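Long-range contacts in SnoK (Streptomyces nogalater, PDB 5EPA), which acts in nogalamycin biosynthesis as a carbocyclase, a non-heme iron enzyme that depends on 2-oxoglutarate: residues P19-E23 and H97-S101; P111-S117 and G237-A243; P140-L144 and D244-R248. All coordinates share one frame. Residues are numbered along the deposited sequence.

Contact 1 (P19-E23 and H97-S101); sequences PTTAE and HPEIS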
loop_
_atom_site.group_PDB
_atom_site.type_symbol
_atom_site.label_atom_id
_atom_site.label_comp_id
_atom_site.label_asym_id
_atom_site.label_seq_id
_atom_site.Cartn_x
_atom_site.Cartn_y
_atom_site.Cartn_z
ATOM N N PRO A 19 -7.413 19.397 -9.247
ATOM C CA PRO A 19 -6.863 18.536 -8.192
ATOM C C PRO A 19 -7.899 18.071 -7.168
ATOM O O PRO A 19 -8.822 18.796 -6.851
ATOM C CB PRO A 19 -5.832 19.429 -7.481
ATOM C CG PRO A 19 -5.712 20.669 -8.297
ATOM C CD PRO A 19 -6.947 20.785 -9.131
ATOM N N THR A 20 -7.745 16.860 -6.666
ATOM C CA THR A 20 -8.525 16.428 -5.514
ATOM C C THR A 20 -7.719 16.677 -4.226
ATOM O O THR A 20 -6.554 16.298 -4.128
ATOM C CB THR A 20 -8.910 14.949 -5.570
ATOM O OG1 THR A 20 -9.453 14.636 -6.857
ATOM C CG2 THR A 20 -9.941 14.653 -4.507
ATOM N N THR A 21 -8.359 17.307 -3.256
ATOM C CA THR A 21 -7.724 17.672 -2.003
ATOM C C THR A 21 -8.516 17.034 -0.861
ATOM O O THR A 21 -9.642 16.578 -1.067
ATOM C CB THR A 21 -7.765 19.191 -1.771
ATOM O OG1 THR A 21 -9.137 19.618 -1.715
ATOM C CG2 THR A 21 -7.039 19.957 -2.870
ATOM N N ALA A 22 -7.967 17.085 0.346
ATOM C CA ALA A 22 -8.703 16.609 1.511
ATOM C C ALA A 22 -9.992 17.381 1.733
ATOM O O ALA A 22 -10.980 16.847 2.210
ATOM C CB ALA A 22 -7.843 16.704 2.757
ATOM N N GLU A 23 -9.970 18.662 1.404
ATOM C CA GLU A 23 -11.100 19.546 1.648
ATOM C C GLU A 23 -12.238 19.280 0.656
ATOM O O GLU A 23 -13.394 19.375 1.020
ATOM C CB GLU A 23 -10.654 21.032 1.550
ATOM C CG GLU A 23 -11.707 22.059 1.959
ATOM C CD GLU A 23 -12.607 22.553 0.790
ATOM O OE1 GLU A 23 -12.266 22.452 -0.418
ATOM O OE2 GLU A 23 -13.720 23.051 1.084
ATOM N N HIS A 97 2.178 14.324 3.345
ATOM C CA HIS A 97 1.613 15.261 2.398
ATOM C C HIS A 97 0.232 15.647 2.914
ATOM O O HIS A 97 -0.530 14.771 3.342
ATOM C CB HIS A 97 1.505 14.619 1.011
ATOM C CG HIS A 97 1.167 15.578 -0.082
ATOM N ND1 HIS A 97 -0.127 15.862 -0.445
ATOM C CD2 HIS A 97 1.958 16.307 -0.912
ATOM C CE1 HIS A 97 -0.122 16.751 -1.425
ATOM N NE2 HIS A 97 1.132 17.029 -1.735
ATOM N N PRO A 98 -0.106 16.953 2.893
ATOM C CA PRO A 98 -1.386 17.348 3.484
ATOM C C PRO A 98 -2.597 16.761 2.784
ATOM O O PRO A 98 -3.572 16.415 3.437
ATOM C CB PRO A 98 -1.392 18.869 3.345
ATOM C CG PRO A 98 0.056 19.256 3.173
ATOM C CD PRO A 98 0.713 18.114 2.491
ATOM N N GLU A 99 -2.552 16.654 1.461
ATOM C CA GLU A 99 -3.693 16.138 0.760
ATOM C C GLU A 99 -3.762 14.619 0.848
ATOM O O GLU A 99 -4.816 14.051 1.154
ATOM C CB GLU A 99 -3.715 16.629 -0.695
ATOM C CG GLU A 99 -3.520 18.146 -0.859
ATOM C CD GLU A 99 -4.417 19.015 0.019
ATOM O OE1 GLU A 99 -5.382 18.522 0.681
ATOM O OE2 GLU A 99 -4.173 20.232 0.036
ATOM N N ILE A 100 -2.665 13.929 0.590
ATOM C CA ILE A 100 -2.692 12.476 0.630
ATOM C C ILE A 100 -3.098 11.988 2.026
ATOM O O ILE A 100 -3.922 11.095 2.145
ATOM C CB ILE A 100 -1.331 11.854 0.252
ATOM C CG1 ILE A 100 -0.947 12.210 -1.185
ATOM C CG2 ILE A 100 -1.377 10.345 0.429
ATOM C CD1 ILE A 100 0.466 11.777 -1.556
ATOM N N SER A 101 -2.431 12.512 3.070
ATOM C CA SER A 101 -2.625 12.011 4.422
ATOM C C SER A 101 -3.948 12.522 4.949
ATOM O O SER A 101 -4.637 11.830 5.681
ATOM C CB SER A 101 -1.451 12.383 5.376
ATOM O OG SER A 101 -1.353 13.767 5.569
HETATM O O HOH W 1 -7.174 20.093 1.621
#
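This is a small surface contact. The N-terminal loop before helix 27-36 lies against the first turn of helix 98-108. E99 is the centre of the contact. Its CA-CB bond points toward the loop, and its carboxylate meets the loop backbone. A22 N donates to E99 OE1 at 3.0 Å, nearly in line. A water donates to E99 OE1 (2.6 Å) and accepts from E23 N (3.1 Å), so E99 OE1 serves one amide directly and the next through water. T21 CB lies 3.5 Å and A22 CB 3.7 Å from E99 OE1. The helix starts with H97 as N-cap. H97 ND1 accepts a weak hydrogen bond from I100 N (3.4 Å), and H97 NE2 is hydrogen-bonded to E49. S101 OG donates to H97 O at 2.6 Å. I100 points away from the loop. It packs on A150, I152 and Y240 of the large sheet of this cupin-clan fold, so the helix start lies between that sheet and the loop. A22 O also accepts from R106 of this helix.

Contact 2 (P111-S117 and G237-A243); sequences PLRVYSS and GVVYMDA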
loop_
_atom_site.group_PDB
_atom_site.type_symbol
_atom_site.label_atom_id
_atom_site.label_comp_id
_atom_site.label_asym_id
_atom_site.label_seq_id
_atom_site.Cartn_x
_atom_site.Cartn_y
_atom_site.Cartn_z
ATOM N N PRO A 111 -8.228 8.219 13.844
ATOM C CA PRO A 111 -6.867 8.743 13.857
ATOM C C PRO A 111 -5.850 7.729 13.322
ATOM O O PRO A 111 -5.979 6.532 13.568
ATOM C CB PRO A 111 -6.603 9.068 15.342
ATOM C CG PRO A 111 -7.961 9.121 15.976
ATOM C CD PRO A 111 -8.777 8.100 15.203
ATOM N N LEU A 112 -4.866 8.242 12.597
ATOM C CA LEU A 112 -3.869 7.429 11.962
ATOM C C LEU A 112 -2.456 7.849 12.300
ATOM O O LEU A 112 -2.205 8.992 12.687
ATOM C CB LEU A 112 -4.009 7.523 10.468
ATOM C CG LEU A 112 -5.342 7.103 9.850
ATOM C CD1 LEU A 112 -5.371 7.533 8.401
ATOM C CD2 LEU A 112 -5.584 5.606 9.962
ATOM N N ARG A 113 -1.544 6.899 12.112
ATOM C CA ARG A 113 -0.112 7.168 12.114
ATOM C C ARG A 113 0.479 6.572 10.857
ATOM O O ARG A 113 -0.035 5.614 10.325
ATOM C CB ARG A 113 0.596 6.500 13.300
ATOM C CG ARG A 113 0.398 7.132 14.661
ATOM C CD ARG A 113 1.007 6.256 15.741
ATOM N NE ARG A 113 0.740 6.814 17.055
ATOM C CZ ARG A 113 1.415 7.829 17.598
ATOM N NH1 ARG A 113 2.406 8.440 16.923
ATOM N NH2 ARG A 113 1.089 8.264 18.814
ATOM N N VAL A 114 1.623 7.107 10.438
ATOM C CA VAL A 114 2.414 6.440 9.388
ATOM C C VAL A 114 3.132 5.208 9.968
ATOM O O VAL A 114 3.884 5.327 10.929
ATOM C CB VAL A 114 3.462 7.372 8.795
ATOM C CG1 VAL A 114 4.245 6.660 7.706
ATOM C CG2 VAL A 114 2.801 8.603 8.211
ATOM N N TYR A 115 2.842 4.034 9.412
ATOM C CA TYR A 115 3.497 2.795 9.797
ATOM C C TYR A 115 4.793 2.647 9.032
ATOM O O TYR A 115 5.831 2.341 9.608
ATOM C CB TYR A 115 2.635 1.525 9.563
ATOM C CG TYR A 115 3.483 0.268 9.624
ATOM C CD1 TYR A 115 4.092 -0.112 10.784
ATOM C CD2 TYR A 115 3.755 -0.471 8.503
ATOM C CE1 TYR A 115 4.919 -1.224 10.858
ATOM C CE2 TYR A 115 4.569 -1.603 8.566
ATOM C CZ TYR A 115 5.169 -1.950 9.770
ATOM O OH TYR A 115 6.017 -3.051 9.830
ATOM N N SER A 116 4.717 2.822 7.726
ATOM C CA SER A 116 5.864 2.606 6.854
ATOM C C SER A 116 5.513 3.080 5.465
ATOM O O SER A 116 4.363 3.465 5.181
ATOM C CB SER A 116 6.236 1.124 6.779
ATOM O OG SER A 116 7.496 0.949 6.175
ATOM N N SER A 117 6.510 3.051 4.590
ATOM C CA SER A 117 6.255 3.195 3.171
ATOM C C SER A 117 7.213 2.337 2.388
ATOM O O SER A 117 8.282 1.956 2.904
ATOM C CB SER A 117 6.336 4.666 2.750
ATOM O OG SER A 117 7.658 5.112 2.525
ATOM N N GLY A 237 3.945 3.087 -1.895
ATOM C CA GLY A 237 2.883 2.600 -1.046
ATOM C C GLY A 237 3.097 3.117 0.354
ATOM O O GLY A 237 4.140 2.899 0.933
ATOM N N VAL A 238 2.110 3.793 0.905
ATOM C CA VAL A 238 2.216 4.287 2.272
ATOM C C VAL A 238 1.180 3.592 3.171
ATOM O O VAL A 238 -0.009 3.688 2.892
ATOM C CB VAL A 238 1.962 5.807 2.338
ATOM C CG1 VAL A 238 2.170 6.319 3.755
ATOM C CG2 VAL A 238 2.882 6.517 1.415
ATOM N N VAL A 239 1.618 2.961 4.268
ATOM C CA VAL A 239 0.665 2.297 5.166
ATOM C C VAL A 239 0.376 3.220 6.314
ATOM O O VAL A 239 1.291 3.613 7.048
ATOM C CB VAL A 239 1.205 0.978 5.688
ATOM C CG1 VAL A 239 0.252 0.370 6.667
ATOM C CG2 VAL A 239 1.456 0.013 4.542
ATOM N N TYR A 240 -0.874 3.641 6.419
ATOM C CA TYR A 240 -1.360 4.458 7.525
ATOM C C TYR A 240 -2.098 3.535 8.502
ATOM O O TYR A 240 -3.141 2.974 8.163
ATOM C CB TYR A 240 -2.295 5.549 7.027
ATOM C CG TYR A 240 -1.665 6.591 6.116
ATOM C CD1 TYR A 240 -0.875 7.599 6.638
ATOM C CD2 TYR A 240 -1.879 6.576 4.778
ATOM C CE1 TYR A 240 -0.299 8.541 5.833
ATOM C CE2 TYR A 240 -1.310 7.522 3.937
ATOM C CZ TYR A 240 -0.518 8.503 4.461
ATOM O OH TYR A 240 0.051 9.470 3.641
ATOM N N MET A 241 -1.527 3.354 9.689
ATOM C CA MET A 241 -2.072 2.445 10.649
ATOM C C MET A 241 -2.932 3.173 11.651
ATOM O O MET A 241 -2.822 4.377 11.832
ATOM C CB MET A 241 -0.958 1.690 11.350
ATOM C CG MET A 241 -0.038 2.550 12.234
ATOM S SD MET A 241 1.320 1.614 12.927
ATOM C CE MET A 241 2.284 2.986 13.592
ATOM N N ASP A 242 -3.780 2.431 12.322
ATOM C CA ASP A 242 -4.515 2.938 13.461
ATOM C C ASP A 242 -3.527 3.585 14.448
ATOM O O ASP A 242 -2.444 3.035 14.723
ATOM C CB ASP A 242 -5.248 1.791 14.143
ATOM C CG ASP A 242 -6.285 1.113 13.212
ATOM O OD1 ASP A 242 -7.447 1.587 13.189
ATOM O OD2 ASP A 242 -5.980 0.102 12.522
ATOM N N ALA A 243 -3.896 4.742 14.987
ATOM C CA ALA A 243 -2.978 5.523 15.822
ATOM C C ALA A 243 -2.564 4.859 17.141
ATOM O O ALA A 243 -1.610 5.299 17.791
ATOM C CB ALA A 243 -3.557 6.890 16.087
HETATM O O HOH W 2 -1.454 7.572 19.636
#
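Strands 112-122 and 233-242 are antiparallel neighbours in the large sheet of the double-stranded beta-helix (cupin) fold, and a classic beta bulge interrupts their pairing. M241, R113 and A243 bury the most surface here. R113 and M241 form a hydrogen-bonded pair: R113 N to M241 O and M241 N to R113 O are both 2.8 Å. Their side chains share a sheet face, with M241 CE 3.9 Å from R113 CB. M241 SD lies 3.6 Å from Y115 CB and 5.1 Å from the Y115 ring centroid, an oblique Met-aromatic contact. Just beyond comes the bulge. Y115 and S116 both lie opposite V239: Y115 N donates to V239 O and V239 N to S116 O, each at 2.9 Å. The helix-like backbone angles of Y115 take up the extra residue. The strand axes run at 134°, well short of straight antiparallel. V114, S117, V238 and Y240 lie on the other face, where Y240 packs against helix 98-108. V239 looks the other way, its side chain about 8 Å from the bound iron. G237 comes within about 5 Å of the bound 2-oxoglutarate, so the strand pair runs close beside the active site. At the far end, A243 closes the pairing. A243 N donates to P111 O at 3.1 Å, and A243 CB meets P111 CB at 3.8 Å. A243 O takes R113 NE at 2.9 Å, and a water joins that same oxygen (2.9 Å) to R113 NH2 (2.8 Å).

Contact 3 (P140-L144 and D244-R248); sequences PLNEL and DATYR
Two backbone hydrogen bonds hold segments 140-144 and 244-248 together. R248 N donates to P140 O at 2.9 Å, and N142 N donates to T246 O at 3.0 Å. They flank L141 and Y247, an antiparallel non-hydrogen-bonded pair with CA atoms 4.8 Å apart and diverging side chains. L141 CA also approaches T246 O at 3.3 Å, a CA-H...O contact. Both chains are extended here: L141 has phi/psi -135/149, N142 -101/166, T246 -122/164, Y247 -83/131 and R248 -132/119. P140 (-83/57) precedes them. E143 (78/36) then takes a left-handed conformation and turns its chain. The result is a short, weakly bonded two-stranded antiparallel ribbon, separate from the large sheet. N142 and T246 lie level, CA to CA 5.4 Å. With N142 chi1 m and T246 chi1 p, N142 ND2 makes a weak bond to T246 OG1 at 3.4 Å. R248 is fully extended, all four chi angles near 180°, and R248 CD passes 3.3 Å from N142 OD1. R248 CB lies 3.6 Å from L141 C. Y247, chi1 t, brings CE1 within 4.3 Å of P140 CB and CD1 within 3.5 Å of P140 O; its OH is bonded to D253. The L141 CA-CB bond leads away from the partner segment, and its side chain (m,t) packs on M241 and L265. L141 CD1 and L144 CD2 each stand 4.5 Å from A245 CB. The L144 side chain is about 12 Å from the bound iron. Both hydrogen bonds of ordinary length join backbone atoms, and the weak side-chain bond adds little polar holding.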
loop_
_atom_site.group_PDB
_atom_site.type_symbol
_atom_site.label_atom_id
_atom_site.label_comp_id
_atom_site.label_asym_id
_atom_site.label_seq_id
_atom_site.Cartn_x
_atom_site.Cartn_y
_atom_site.Cartn_z
ATOM N N PRO A 140 2.949 -6.600 11.004
ATOM C CA PRO A 140 3.332 -7.113 12.333
ATOM C C PRO A 140 2.682 -6.287 13.434
ATOM O O PRO A 140 3.365 -5.735 14.315
ATOM C CB PRO A 140 4.842 -6.965 12.323
ATOM C CG PRO A 140 5.066 -5.713 11.502
ATOM C CD PRO A 140 3.992 -5.714 10.443
ATOM N N LEU A 141 1.356 -6.216 13.386
ATOM C CA LEU A 141 0.565 -5.358 14.234
ATOM C C LEU A 141 -0.648 -6.060 14.810
ATOM O O LEU A 141 -1.149 -7.005 14.223
ATOM C CB LEU A 141 0.065 -4.150 13.462
ATOM C CG LEU A 141 1.127 -3.323 12.758
ATOM C CD1 LEU A 141 0.441 -2.252 11.965
ATOM C CD2 LEU A 141 2.108 -2.671 13.726
ATOM N N ASN A 142 -1.032 -5.640 16.017
ATOM C CA ASN A 142 -2.301 -5.995 16.596
ATOM C C ASN A 142 -3.186 -4.826 16.400
ATOM O O ASN A 142 -2.726 -3.712 16.096
ATOM C CB ASN A 142 -2.267 -6.143 18.096
ATOM C CG ASN A 142 -1.536 -7.364 18.526
ATOM O OD1 ASN A 142 -1.865 -8.452 18.078
ATOM N ND2 ASN A 142 -0.560 -7.206 19.454
ATOM N N GLU A 143 -4.469 -5.069 16.608
ATOM C CA GLU A 143 -5.370 -3.970 16.901
ATOM C C GLU A 143 -5.735 -3.202 15.627
ATOM O O GLU A 143 -5.902 -1.951 15.616
ATOM C CB GLU A 143 -4.735 -3.078 17.979
ATOM C CG GLU A 143 -5.773 -2.670 18.943
ATOM C CD GLU A 143 -6.332 -3.835 19.733
ATOM O OE1 GLU A 143 -5.575 -4.695 20.256
ATOM O OE2 GLU A 143 -7.573 -3.879 19.842
ATOM N N LEU A 144 -5.866 -3.956 14.531
ATOM C CA LEU A 144 -6.215 -3.245 13.281
ATOM C C LEU A 144 -7.677 -3.135 13.051
ATOM O O LEU A 144 -8.440 -4.102 13.195
ATOM C CB LEU A 144 -5.515 -3.645 11.965
ATOM C CG LEU A 144 -4.025 -3.848 12.189
ATOM C CD1 LEU A 144 -3.341 -4.177 10.884
ATOM C CD2 LEU A 144 -3.407 -2.615 12.832
ATOM N N ASP A 244 -3.291 3.829 17.547
ATOM C CA ASP A 244 -3.000 3.096 18.792
ATOM C C ASP A 244 -2.538 1.671 18.478
ATOM O O ASP A 244 -2.537 0.808 19.346
ATOM C CB ASP A 244 -4.233 3.068 19.717
ATOM C CG ASP A 244 -5.441 2.318 19.095
ATOM O OD1 ASP A 244 -5.396 1.841 17.934
ATOM O OD2 ASP A 244 -6.473 2.167 19.787
ATOM N N ALA A 245 -2.080 1.430 17.260
ATOM C CA ALA A 245 -1.511 0.126 16.893
ATOM C C ALA A 245 -0.324 -0.297 17.732
ATOM O O ALA A 245 0.493 0.533 18.130
ATOM C CB ALA A 245 -1.086 0.132 15.457
ATOM N N THR A 246 -0.258 -1.595 18.030
ATOM C CA THR A 246 0.817 -2.173 18.817
ATOM C C THR A 246 1.539 -3.264 18.057
ATOM O O THR A 246 1.020 -3.773 17.037
ATOM C CB THR A 246 0.317 -2.766 20.132
ATOM O OG1 THR A 246 -0.599 -3.821 19.875
ATOM C CG2 THR A 246 -0.344 -1.697 21.018
ATOM N N TYR A 247 2.733 -3.635 18.552
ATOM C CA TYR A 247 3.633 -4.568 17.848
ATOM C C TYR A 247 3.262 -6.049 18.088
ATOM O O TYR A 247 2.956 -6.477 19.196
ATOM C CB TYR A 247 5.085 -4.341 18.240
ATOM C CG TYR A 247 6.017 -5.422 17.797
ATOM C CD1 TYR A 247 6.051 -5.843 16.479
ATOM C CD2 TYR A 247 6.836 -6.056 18.699
ATOM C CE1 TYR A 247 6.882 -6.873 16.077
ATOM C CE2 TYR A 247 7.683 -7.071 18.315
ATOM C CZ TYR A 247 7.686 -7.485 17.004
ATOM O OH TYR A 247 8.554 -8.479 16.646
ATOM N N ARG A 248 3.182 -6.776 16.986
ATOM C CA ARG A 248 2.878 -8.212 17.022
ATOM C C ARG A 248 3.866 -8.964 16.158
ATOM O O ARG A 248 3.902 -8.705 14.942
ATOM C CB ARG A 248 1.458 -8.477 16.475
ATOM C CG ARG A 248 1.047 -9.916 16.631
ATOM C CD ARG A 248 -0.230 -10.222 15.872
ATOM N NE ARG A 248 -0.646 -11.595 16.134
ATOM C CZ ARG A 248 -1.836 -12.101 15.813
ATOM N NH1 ARG A 248 -2.736 -11.382 15.125
ATOM N NH2 ARG A 248 -2.105 -13.361 16.157
#

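How the contacts relate
From the N terminus, contact 1 comes first. It brings the N-terminal loop to helix 98-108, closing a loop of 73 residues that is rich in helix. That helix leads directly into strand 112-122, where contact 2 opens. Contacts 1 and 2 are in series, and they meet where I100 CG2 packs on Y240 OH (3.6 Å). Segment 140-144 falls inside the 119-residue loop of contact 2, and 244-248 follows 237-243 directly, so contacts 2 and 3 cross. Contact 3 closes a 99-residue loop. It ties the chain after strand 130-133 to the chain just after strand 233-242. Contacts 2 and 3 also touch: Y115 OH lies 3.3 Å from P140 CG.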